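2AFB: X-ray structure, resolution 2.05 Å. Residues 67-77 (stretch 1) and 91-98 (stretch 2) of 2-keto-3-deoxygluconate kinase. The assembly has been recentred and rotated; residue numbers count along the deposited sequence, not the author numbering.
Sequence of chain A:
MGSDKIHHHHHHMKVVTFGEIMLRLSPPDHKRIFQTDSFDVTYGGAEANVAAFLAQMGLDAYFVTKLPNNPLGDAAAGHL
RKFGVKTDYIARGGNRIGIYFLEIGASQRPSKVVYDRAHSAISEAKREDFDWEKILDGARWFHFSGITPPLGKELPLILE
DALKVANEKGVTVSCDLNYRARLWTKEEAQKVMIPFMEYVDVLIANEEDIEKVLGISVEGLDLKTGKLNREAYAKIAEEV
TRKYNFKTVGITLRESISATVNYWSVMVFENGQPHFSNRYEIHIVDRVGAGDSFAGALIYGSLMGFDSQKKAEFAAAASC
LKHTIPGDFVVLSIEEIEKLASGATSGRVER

Stretch 1 (67-77) LPNNPLGDAAA
Stretch 2 (91-98) ARGGNRIG

The two stretches meet along a short parallel bridge and then diverge around a shared apolar pocket, burying 603 Å² in total. Stretch 1 leaves an extended segment at Leu 67 (phi/psi -131/154), passes through Pro 68 and Asn 69, and enters a helix at Pro 71 that continues beyond Ala 77. Stretch 2 ends a strand at Arg 92 (-119/135) and runs on as a loop through Ile 97.

In the bridge, Leu 67 pairs with Arg 92, CA to CA 5.1 Å, and Pro 68 CA lies 4.6 Å from Gly 93 CA. Leu 67 N donates to Ala 91 O at 3.0 Å, and Gly 93 N donates to Leu 67 O, also at 3.0 Å. The chains are close enough for two CA-H...O contacts, Arg 92 CA to Leu 67 O and Pro 68 CA to Gly 93 O, each 3.2 Å. Gly 93 adopts 153/-178, where a CB would be jammed against the preceding carbonyl oxygen; Gly 94 follows at 77/-172, a positive phi that favours glycine.

Ile 97 is the main apolar bump of stretch 2. Its CA-CB bond points toward stretch 1, and with both chi angles t it enters a hollow lined by Leu 67, Pro 68, Leu 72 and Ala 76. Ile 97 CG1 lies 4.0 Å from Leu 67 CD2 (Leu 67 is m, t), its CG2 lies 3.8 Å from Leu 72 CB, its CD1 lies 4.0 Å from Ala 76 CB, and its CB lies 4.1 Å from Pro 68 CD. The small methyl of Ala 76 leaves room for the tip of the isoleucine, while the CA-to-CB bond of Leu 72 points toward stretch 2, one helical turn before Ala 76; its chi1 is m and its chi2 147°, between wells. The C-gamma endo ring of Pro 68 is itself a bump against the loop: its CG sits 3.6 Å from Arg 96 C and 3.5 Å from Ile 97 N. Arg 96 points away and is hydrogen-bonded elsewhere in the structure.

Arg 92, with chi1 to chi3 all m and chi4 -94°, curls back over stretch 1 and has 127 Å² covered by it. Arg 92 NH2 donates to Pro 68 O at 2.9 Å and forms a salt bridge with Asp 74 OD1 at 3.0 Å; a weak bond joins Arg 92 NE to Leu 67 O at 3.4 Å. Asn 69 OD1 lies over one face of the guanidinium and Gly 73 O over the opposite face. Glycine suits position 73: a CB would fall 2.1 Å from Pro 68 O and 3.1 Å from Arg 92 NH2.

Asn 70 (chi1 p, chi2 23°) caps the helix, its OD1 accepting from Gly 73 N at 3.0 Å and, weakly, from Leu 72 N at 2.9 Å. Its ND2 reaches stretch 2 through two waters. One accepts from Asn 70 ND2 (3.0 Å) and Ile 97 N (3.2 Å); the other accepts from Asn 70 ND2 (2.8 Å) and donates to Asn 95 O (3.2 Å).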

# COMPACT_ATOMS: atom_id res chain seq x y z
N LEU A 67 -1.26 26.91 -14.82
CA LEU A 67 -0.72 25.56 -14.78
C LEU A 67 -0.32 25.11 -16.15
O LEU A 67 -0.92 25.56 -17.13
CB LEU A 67 -1.78 24.58 -14.26
CG LEU A 67 -2.16 24.82 -12.80
CD1 LEU A 67 -3.36 24.03 -12.42
CD2 LEU A 67 -0.97 24.47 -11.92
N PRO A 68 0.65 24.18 -16.23
CA PRO A 68 1.09 23.71 -17.54
C PRO A 68 0.03 22.80 -18.11
O PRO A 68 -0.67 22.17 -17.36
CB PRO A 68 2.34 22.89 -17.21
CG PRO A 68 2.09 22.39 -15.83
CD PRO A 68 1.38 23.52 -15.14
N ASN A 69 -0.07 22.73 -19.42
CA ASN A 69 -0.80 21.64 -20.06
C ASN A 69 -0.00 20.35 -20.05
O ASN A 69 0.64 20.01 -21.03
CB ASN A 69 -1.15 22.01 -21.50
CG ASN A 69 -2.22 23.06 -21.57
OD1 ASN A 69 -3.30 22.91 -20.99
ND2 ASN A 69 -1.93 24.13 -22.28
N ASN A 70 -0.00 19.66 -18.92
CA ASN A 70 0.55 18.35 -18.83
C ASN A 70 -0.31 17.66 -17.79
O ASN A 70 -1.14 18.31 -17.18
CB ASN A 70 2.08 18.40 -18.57
CG ASN A 70 2.47 18.84 -17.12
OD1 ASN A 70 1.69 18.72 -16.20
ND2 ASN A 70 3.73 19.32 -16.94
N PRO A 71 -0.17 16.35 -17.63
CA PRO A 71 -1.00 15.64 -16.67
C PRO A 71 -0.93 16.13 -15.23
O PRO A 71 -1.90 15.96 -14.51
CB PRO A 71 -0.45 14.22 -16.73
CG PRO A 71 0.12 14.09 -18.08
CD PRO A 71 0.72 15.41 -18.36
N LEU A 72 0.18 16.72 -14.80
CA LEU A 72 0.24 17.24 -13.43
C LEU A 72 -0.62 18.49 -13.28
O LEU A 72 -1.37 18.62 -12.32
CB LEU A 72 1.68 17.49 -12.99
CG LEU A 72 2.39 16.11 -12.88
CD1 LEU A 72 3.81 16.19 -13.25
CD2 LEU A 72 2.17 15.45 -11.53
N GLY A 73 -0.56 19.37 -14.25
CA GLY A 73 -1.51 20.50 -14.29
C GLY A 73 -2.98 20.08 -14.38
O GLY A 73 -3.86 20.67 -13.70
N ASP A 74 -3.27 19.08 -15.21
CA ASP A 74 -4.65 18.51 -15.28
C ASP A 74 -5.11 17.95 -13.87
O ASP A 74 -6.25 18.16 -13.41
CB ASP A 74 -4.68 17.35 -16.26
CG ASP A 74 -4.46 17.77 -17.74
OD1 ASP A 74 -4.49 18.98 -18.09
OD2 ASP A 74 -4.28 16.83 -18.58
N ALA A 75 -4.22 17.24 -13.20
CA ALA A 75 -4.53 16.61 -11.91
C ALA A 75 -4.79 17.69 -10.84
O ALA A 75 -5.70 17.59 -10.06
CB ALA A 75 -3.36 15.74 -11.50
N ALA A 76 -3.95 18.73 -10.81
CA ALA A 76 -4.12 19.84 -9.86
C ALA A 76 -5.47 20.51 -10.02
O ALA A 76 -6.19 20.78 -9.03
CB ALA A 76 -2.99 20.85 -10.03
N ALA A 77 -5.83 20.75 -11.28
CA ALA A 77 -7.12 21.33 -11.63
C ALA A 77 -8.27 20.40 -11.25
O ALA A 77 -9.33 20.83 -10.78
CB ALA A 77 -7.15 21.60 -13.12
N ALA A 91 -5.32 29.96 -16.07
CA ALA A 91 -4.59 30.06 -17.33
C ALA A 91 -3.77 28.80 -17.53
O ALA A 91 -3.32 28.21 -16.55
CB ALA A 91 -3.71 31.30 -17.32
N ARG A 92 -3.61 28.36 -18.78
CA ARG A 92 -2.82 27.17 -19.10
C ARG A 92 -1.63 27.49 -20.02
O ARG A 92 -1.75 28.25 -21.00
CB ARG A 92 -3.70 26.08 -19.72
CG ARG A 92 -4.96 25.73 -18.94
CD ARG A 92 -4.70 25.24 -17.48
NE ARG A 92 -3.90 24.03 -17.47
CZ ARG A 92 -4.37 22.79 -17.43
NH1 ARG A 92 -5.66 22.54 -17.30
NH2 ARG A 92 -3.51 21.76 -17.48
N GLY A 93 -0.47 26.95 -19.70
CA GLY A 93 0.72 27.29 -20.45
C GLY A 93 1.93 27.12 -19.58
O GLY A 93 1.84 26.69 -18.44
N GLY A 94 3.09 27.44 -20.13
CA GLY A 94 4.37 27.25 -19.44
C GLY A 94 4.84 25.80 -19.45
O GLY A 94 4.18 24.92 -20.02
N ASN A 95 5.91 25.56 -18.69
CA ASN A 95 6.71 24.36 -18.80
C ASN A 95 6.57 23.28 -17.77
O ASN A 95 6.73 22.12 -18.09
CB ASN A 95 8.18 24.78 -18.92
CG ASN A 95 8.40 25.57 -20.14
OD1 ASN A 95 7.91 25.20 -21.21
ND2 ASN A 95 9.01 26.74 -19.98
N ARG A 96 6.29 23.66 -16.53
CA ARG A 96 6.19 22.71 -15.44
C ARG A 96 5.26 23.25 -14.36
O ARG A 96 4.99 24.46 -14.28
CB ARG A 96 7.56 22.45 -14.79
CG ARG A 96 8.13 23.62 -13.95
CD ARG A 96 9.59 23.40 -13.60
NE ARG A 96 9.77 22.28 -12.67
CZ ARG A 96 9.66 22.37 -11.36
NH1 ARG A 96 9.40 23.54 -10.76
NH2 ARG A 96 9.83 21.30 -10.62
N ILE A 97 4.78 22.32 -13.55
CA ILE A 97 4.17 22.61 -12.26
C ILE A 97 5.22 22.65 -11.18
O ILE A 97 6.21 21.94 -11.23
CB ILE A 97 3.07 21.61 -11.88
CG1 ILE A 97 2.11 22.22 -10.85
CG2 ILE A 97 3.66 20.28 -11.36
CD1 ILE A 97 0.94 21.30 -10.41
N GLY A 98 5.04 23.54 -10.23
CA GLY A 98 5.89 23.58 -9.05
C GLY A 98 5.60 22.39 -8.17
O GLY A 98 4.50 21.82 -8.20
O HOH W 1 5.65 19.47 -14.66
O HOH W 2 5.41 19.44 -19.21